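Local atomic coordinates of putative Hit-like protein involved in cell-cycle regulation (PDB entry 3L7X), a protein that binds zinc and probably acts as a HIT-family nucleotide hydrolase or transferase working through a nucleotidyl-histidine intermediate, with a putative role in cell-cycle regulation. Residues A[69-83]-A[127-140]. Numbering follows the deposited sequence.
Sequences TKGHTLVIPKEHVRN and QTVFHAHVHLVPRF. With ZN (zinc ion), chain B; NA (sodium ion), chain C.
H80 and H131 meet at a zinc ion, each giving ND1 at 2.1 Å, with their ring planes nearly perpendicular (86°); C38 and C41 complete the site. H131 CG lies anti to the backbone N (chi1 -179°), carrying the ring back to strand 73-77, where NE2 donates in the ring plane to P77 O (2.8 Å). That bond and the zinc together hold the ring's rotation. F130 CD1 sits over the centre of one face of the R82 guanidinium, 3.3 Å from R82 CZ, and R82 NE salt-bridges E122. Q127 NE2 donates to R82 O (2.9 Å) and OE1 accepts from N83 ND2; E122 also bonds both, backbone N to Q127 OE1 and carboxylate to N83 ND2.

Strands 73-77 and 134-139 pair antiparallel through backbone bonds at T73-L136 and V75-V134. V75 CG2 packs against L136 CD1 on one face; on the other, L74 CD2 lies over the H135 ring, 3.7 Å from its centroid. H133 ND1 donates in the ring plane to H131 O, and its NE2 binds a sodium ion shared with H135 NE2. H133 is the predicted nucleotidylated residue of the histidine triad, which runs from the loop into strand 134-139 of the HIT fold's antiparallel sheet.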
loop_
_atom_site.group_PDB
_atom_site.type_symbol
_atom_site.label_atom_id
_atom_site.label_comp_id
_atom_site.label_asym_id
_atom_site.label_seq_id
_atom_site.Cartn_x
_atom_site.Cartn_y
_atom_site.Cartn_z
ATOM N N THR A 69 7.791 13.837 -3.858
ATOM C CA THR A 69 8.533 14.436 -2.757
ATOM C C THR A 69 9.929 13.876 -2.820
ATOM O O THR A 69 10.211 12.988 -3.616
ATOM C CB THR A 69 7.981 13.974 -1.336
ATOM O OG1 THR A 69 8.105 12.553 -1.221
ATOM C CG2 THR A 69 6.453 14.296 -1.189
ATOM N N LYS A 70 10.803 14.422 -1.974
ATOM C CA LYS A 70 12.207 14.040 -2.011
ATOM C C LYS A 70 12.358 12.566 -1.607
ATOM O O LYS A 70 11.933 12.168 -0.517
ATOM C CB LYS A 70 13.034 14.936 -1.065
ATOM C CG LYS A 70 14.499 14.599 -1.107
ATOM C CD LYS A 70 15.293 15.344 0.025
ATOM C CE LYS A 70 16.719 14.776 0.134
ATOM N NZ LYS A 70 17.636 15.380 1.182
ATOM N N GLY A 71 12.910 11.733 -2.491
ATOM C CA GLY A 71 13.018 10.327 -2.175
ATOM C C GLY A 71 11.875 9.466 -2.628
ATOM O O GLY A 71 11.896 8.283 -2.381
ATOM N N HIS A 72 10.902 10.044 -3.333
ATOM C CA HIS A 72 9.743 9.294 -3.854
ATOM C C HIS A 72 10.320 8.124 -4.646
ATOM O O HIS A 72 11.166 8.329 -5.570
ATOM C CB HIS A 72 8.980 10.269 -4.746
ATOM C CG HIS A 72 7.824 9.723 -5.536
ATOM N ND1 HIS A 72 7.133 8.534 -5.293
ATOM C CD2 HIS A 72 7.202 10.307 -6.585
ATOM C CE1 HIS A 72 6.130 8.436 -6.173
ATOM N NE2 HIS A 72 6.144 9.519 -6.931
ATOM N N THR A 73 9.865 6.894 -4.298
ATOM C CA THR A 73 10.457 5.657 -4.867
ATOM C C THR A 73 9.340 4.764 -5.345
ATOM O O THR A 73 8.244 4.778 -4.722
ATOM C CB THR A 73 11.276 4.894 -3.698
ATOM O OG1 THR A 73 12.441 5.673 -3.425
ATOM C CG2 THR A 73 11.737 3.513 -4.138
ATOM N N LEU A 74 9.574 3.968 -6.415
ATOM C CA LEU A 74 8.609 2.964 -6.793
ATOM C C LEU A 74 9.265 1.628 -6.488
ATOM O O LEU A 74 10.463 1.421 -6.775
ATOM C CB LEU A 74 8.259 2.939 -8.326
ATOM C CG LEU A 74 7.649 4.239 -8.839
ATOM C CD1 LEU A 74 7.211 4.059 -10.294
ATOM C CD2 LEU A 74 6.356 4.643 -7.984
ATOM N N VAL A 75 8.474 0.719 -5.920
ATOM C CA VAL A 75 8.926 -0.680 -5.729
ATOM C C VAL A 75 8.082 -1.556 -6.638
ATOM O O VAL A 75 6.857 -1.478 -6.614
ATOM C CB VAL A 75 8.717 -1.124 -4.257
ATOM C CG1 VAL A 75 9.289 -2.557 -4.047
ATOM C CG2 VAL A 75 9.381 -0.086 -3.295
ATOM N N ILE A 76 8.752 -2.314 -7.525
ATOM C CA ILE A 76 8.014 -3.147 -8.482
ATOM C C ILE A 76 8.395 -4.609 -8.413
ATOM O O ILE A 76 9.505 -4.931 -8.065
ATOM C CB ILE A 76 8.196 -2.621 -9.938
ATOM C CG1 ILE A 76 9.641 -2.858 -10.409
ATOM C CG2 ILE A 76 7.895 -1.114 -9.992
ATOM C CD1 ILE A 76 9.807 -2.486 -11.941
ATOM N N PRO A 77 7.462 -5.504 -8.747
ATOM C CA PRO A 77 7.906 -6.909 -8.874
ATOM C C PRO A 77 8.670 -7.095 -10.181
ATOM O O PRO A 77 8.325 -6.444 -11.134
ATOM C CB PRO A 77 6.592 -7.685 -8.978
ATOM C CG PRO A 77 5.568 -6.712 -9.441
ATOM C CD PRO A 77 6.066 -5.301 -9.157
ATOM N N LYS A 78 9.679 -7.949 -10.195
ATOM C CA LYS A 78 10.339 -8.289 -11.454
ATOM C C LYS A 78 9.398 -9.049 -12.380
ATOM O O LYS A 78 9.469 -8.891 -13.594
ATOM C CB LYS A 78 11.594 -9.054 -11.130
ATOM C CG LYS A 78 12.620 -8.125 -10.534
ATOM C CD LYS A 78 13.964 -8.802 -10.428
ATOM C CE LYS A 78 15.061 -7.814 -10.101
ATOM N NZ LYS A 78 16.353 -8.560 -10.017
ATOM N N GLU A 79 8.570 -9.915 -11.811
ATOM C CA GLU A 79 7.533 -10.581 -12.566
ATOM C C GLU A 79 6.392 -9.600 -12.875
ATOM O O GLU A 79 5.831 -8.989 -11.946
ATOM C CB GLU A 79 6.987 -11.792 -11.770
ATOM C CG GLU A 79 5.794 -12.447 -12.472
ATOM C CD GLU A 79 5.168 -13.511 -11.629
ATOM O OE1 GLU A 79 5.251 -14.688 -11.995
ATOM O OE2 GLU A 79 4.614 -13.195 -10.562
ATOM N N HIS A 80 6.049 -9.454 -14.147
ATOM C CA HIS A 80 5.005 -8.519 -14.538
ATOM C C HIS A 80 3.646 -9.004 -14.015
ATOM O O HIS A 80 3.277 -10.173 -14.130
ATOM C CB HIS A 80 4.935 -8.372 -16.077
ATOM C CG HIS A 80 3.823 -7.466 -16.523
ATOM N ND1 HIS A 80 4.034 -6.156 -16.855
ATOM C CD2 HIS A 80 2.485 -7.666 -16.631
ATOM C CE1 HIS A 80 2.886 -5.588 -17.193
ATOM N NE2 HIS A 80 1.923 -6.481 -17.049
ATOM N N VAL A 81 2.915 -8.062 -13.412
ATOM C CA VAL A 81 1.509 -8.203 -13.146
ATOM C C VAL A 81 0.888 -6.816 -13.243
ATOM O O VAL A 81 1.579 -5.837 -13.025
ATOM C CB VAL A 81 1.296 -8.863 -11.743
ATOM C CG1 VAL A 81 1.943 -7.972 -10.590
ATOM C CG2 VAL A 81 -0.244 -9.087 -11.499
ATOM N N ARG A 82 -0.388 -6.703 -13.598
ATOM C CA ARG A 82 -0.902 -5.371 -13.972
ATOM C C ARG A 82 -0.939 -4.395 -12.754
ATOM O O ARG A 82 -0.571 -3.231 -12.895
ATOM C CB ARG A 82 -2.286 -5.481 -14.590
ATOM C CG ARG A 82 -2.878 -4.188 -15.081
ATOM C CD ARG A 82 -4.214 -4.495 -15.707
ATOM N NE ARG A 82 -5.035 -3.337 -16.090
ATOM C CZ ARG A 82 -5.018 -2.798 -17.323
ATOM N NH1 ARG A 82 -4.210 -3.328 -18.266
ATOM N NH2 ARG A 82 -5.852 -1.800 -17.633
ATOM N N ASN A 83 -1.441 -4.890 -11.623
ATOM C CA ASN A 83 -1.658 -4.065 -10.424
ATOM C C ASN A 83 -2.086 -5.034 -9.316
ATOM O O ASN A 83 -2.134 -6.245 -9.521
ATOM C CB ASN A 83 -2.707 -2.950 -10.712
ATOM C CG ASN A 83 -4.035 -3.513 -11.207
ATOM O OD1 ASN A 83 -4.416 -4.649 -10.842
ATOM N ND2 ASN A 83 -4.761 -2.725 -12.016
ATOM N N GLN A 127 -3.609 5.131 -12.117
ATOM C CA GLN A 127 -2.638 4.254 -12.837
ATOM C C GLN A 127 -2.475 4.591 -14.314
ATOM O O GLN A 127 -3.440 4.620 -15.078
ATOM C CB GLN A 127 -3.011 2.780 -12.671
ATOM C CG GLN A 127 -1.831 1.896 -13.115
ATOM C CD GLN A 127 -2.051 0.454 -12.812
ATOM O OE1 GLN A 127 -3.204 0.042 -12.596
ATOM N NE2 GLN A 127 -0.960 -0.360 -12.818
ATOM N N THR A 128 -1.212 4.770 -14.721
ATOM C CA THR A 128 -0.954 5.001 -16.162
ATOM C C THR A 128 0.060 4.028 -16.767
ATOM O O THR A 128 0.033 3.778 -18.004
ATOM C CB THR A 128 -0.548 6.428 -16.473
ATOM O OG1 THR A 128 0.801 6.610 -16.075
ATOM C CG2 THR A 128 -1.411 7.422 -15.729
ATOM N N VAL A 129 0.925 3.482 -15.904
ATOM C CA VAL A 129 1.849 2.419 -16.310
ATOM C C VAL A 129 1.310 1.107 -15.750
ATOM O O VAL A 129 1.116 0.982 -14.546
ATOM C CB VAL A 129 3.277 2.678 -15.770
ATOM C CG1 VAL A 129 4.224 1.504 -16.156
ATOM C CG2 VAL A 129 3.784 4.013 -16.349
ATOM N N PHE A 130 1.049 0.156 -16.637
ATOM C CA PHE A 130 0.329 -1.069 -16.266
ATOM C C PHE A 130 1.185 -2.243 -15.874
ATOM O O PHE A 130 0.892 -3.405 -16.238
ATOM C CB PHE A 130 -0.829 -1.325 -17.293
ATOM C CG PHE A 130 -1.931 -0.266 -17.149
ATOM C CD1 PHE A 130 -2.963 -0.404 -16.235
ATOM C CD2 PHE A 130 -1.876 0.939 -17.881
ATOM C CE1 PHE A 130 -3.918 0.606 -16.076
ATOM C CE2 PHE A 130 -2.824 1.967 -17.690
ATOM C CZ PHE A 130 -3.861 1.773 -16.778
ATOM N N HIS A 131 2.186 -1.947 -15.014
ATOM C CA HIS A 131 2.979 -2.963 -14.312
ATOM C C HIS A 131 2.934 -2.498 -12.876
ATOM O O HIS A 131 3.187 -1.325 -12.620
ATOM C CB HIS A 131 4.406 -2.855 -14.814
ATOM C CG HIS A 131 5.353 -3.839 -14.221
ATOM N ND1 HIS A 131 6.136 -4.628 -15.019
ATOM C CD2 HIS A 131 5.729 -4.099 -12.949
ATOM C CE1 HIS A 131 6.937 -5.366 -14.278
ATOM N NE2 HIS A 131 6.719 -5.053 -12.998
ATOM N N ALA A 132 2.593 -3.416 -12.006
ATOM C CA ALA A 132 2.271 -3.020 -10.605
ATOM C C ALA A 132 3.417 -2.231 -10.032
ATOM O O ALA A 132 4.579 -2.650 -10.144
ATOM C CB ALA A 132 1.996 -4.317 -9.794
ATOM N N HIS A 133 3.127 -1.120 -9.299
ATOM C CA HIS A 133 4.224 -0.413 -8.651
ATOM C C HIS A 133 3.660 0.161 -7.343
ATOM O O HIS A 133 2.515 0.642 -7.322
ATOM C CB HIS A 133 4.793 0.735 -9.524
ATOM C CG HIS A 133 3.778 1.578 -10.225
ATOM N ND1 HIS A 133 3.079 1.105 -11.316
ATOM C CD2 HIS A 133 3.445 2.894 -10.096
ATOM C CE1 HIS A 133 2.328 2.083 -11.816
ATOM N NE2 HIS A 133 2.536 3.176 -11.102
ATOM N N VAL A 134 4.456 0.047 -6.271
ATOM C CA VAL A 134 4.073 0.641 -4.995
ATOM C C VAL A 134 4.872 1.871 -4.755
ATOM O O VAL A 134 6.145 1.877 -4.806
ATOM C CB VAL A 134 4.353 -0.364 -3.856
ATOM C CG1 VAL A 134 3.866 0.251 -2.470
ATOM C CG2 VAL A 134 3.664 -1.675 -4.150
ATOM N N HIS A 135 4.174 2.996 -4.559
ATOM C CA HIS A 135 4.903 4.254 -4.305
ATOM C C HIS A 135 5.307 4.302 -2.808
ATOM O O HIS A 135 4.492 3.962 -1.961
ATOM C CB HIS A 135 3.980 5.452 -4.414
ATOM C CG HIS A 135 3.421 5.680 -5.785
ATOM N ND1 HIS A 135 3.887 6.689 -6.605
ATOM C CD2 HIS A 135 2.430 5.060 -6.460
ATOM C CE1 HIS A 135 3.216 6.670 -7.743
ATOM N NE2 HIS A 135 2.318 5.692 -7.682
ATOM N N LEU A 136 6.538 4.742 -2.548
ATOM C CA LEU A 136 6.953 5.114 -1.138
ATOM C C LEU A 136 7.190 6.596 -1.224
ATOM O O LEU A 136 8.066 7.030 -1.956
ATOM C CB LEU A 136 8.232 4.389 -0.739
ATOM C CG LEU A 136 8.221 2.863 -0.919
ATOM C CD1 LEU A 136 9.568 2.251 -0.408
ATOM C CD2 LEU A 136 7.086 2.212 -0.207
ATOM N N VAL A 137 6.387 7.392 -0.530
ATOM C CA VAL A 137 6.414 8.862 -0.672
ATOM C C VAL A 137 6.823 9.397 0.712
ATOM O O VAL A 137 5.972 9.510 1.653
ATOM C CB VAL A 137 5.031 9.414 -1.035
ATOM C CG1 VAL A 137 5.072 10.923 -1.196
ATOM C CG2 VAL A 137 4.480 8.738 -2.331
ATOM N N PRO A 138 8.089 9.763 0.858
ATOM C CA PRO A 138 8.508 10.378 2.159
ATOM C C PRO A 138 7.748 11.672 2.387
ATOM O O PRO A 138 7.440 12.447 1.441
ATOM C CB PRO A 138 10.008 10.647 1.911
ATOM C CG PRO A 138 10.434 9.511 0.921
ATOM C CD PRO A 138 9.229 9.600 -0.070
ATOM N N ARG A 139 7.469 11.988 3.656
ATOM C CA ARG A 139 6.713 13.168 3.985
ATOM C C ARG A 139 7.552 14.005 5.003
ATOM O O ARG A 139 8.287 13.455 5.846
ATOM C CB ARG A 139 5.346 12.812 4.620
ATOM C CG ARG A 139 4.430 11.972 3.673
ATOM C CD ARG A 139 4.115 12.840 2.422
ATOM N NE ARG A 139 3.399 14.104 2.795
ATOM C CZ ARG A 139 2.082 14.186 3.004
ATOM N NH1 ARG A 139 1.284 13.101 2.972
ATOM N NH2 ARG A 139 1.546 15.370 3.259
ATOM N N PHE A 140 7.512 15.320 4.831
ATOM C CA PHE A 140 8.340 16.249 5.603
ATOM C C PHE A 140 7.451 17.328 6.244
ATOM O O PHE A 140 6.749 18.060 5.559
ATOM C CB PHE A 140 9.386 16.885 4.651
ATOM C CG PHE A 140 10.197 15.881 3.933
ATOM C CD1 PHE A 140 11.380 15.393 4.506
ATOM C CD2 PHE A 140 9.773 15.374 2.688
ATOM C CE1 PHE A 140 12.148 14.447 3.880
ATOM C CE2 PHE A 140 10.541 14.423 2.047
ATOM C CZ PHE A 140 11.714 13.939 2.609
HETATM ZN ZN ZN B . 5.879 -5.092 -17.062
HETATM NA NA NA C . 0.608 4.749 -9.882
HETATM O O HOH W 1 0.585 2.377 -8.268
HETATM O O HOH W 2 -0.316 7.082 -10.547
#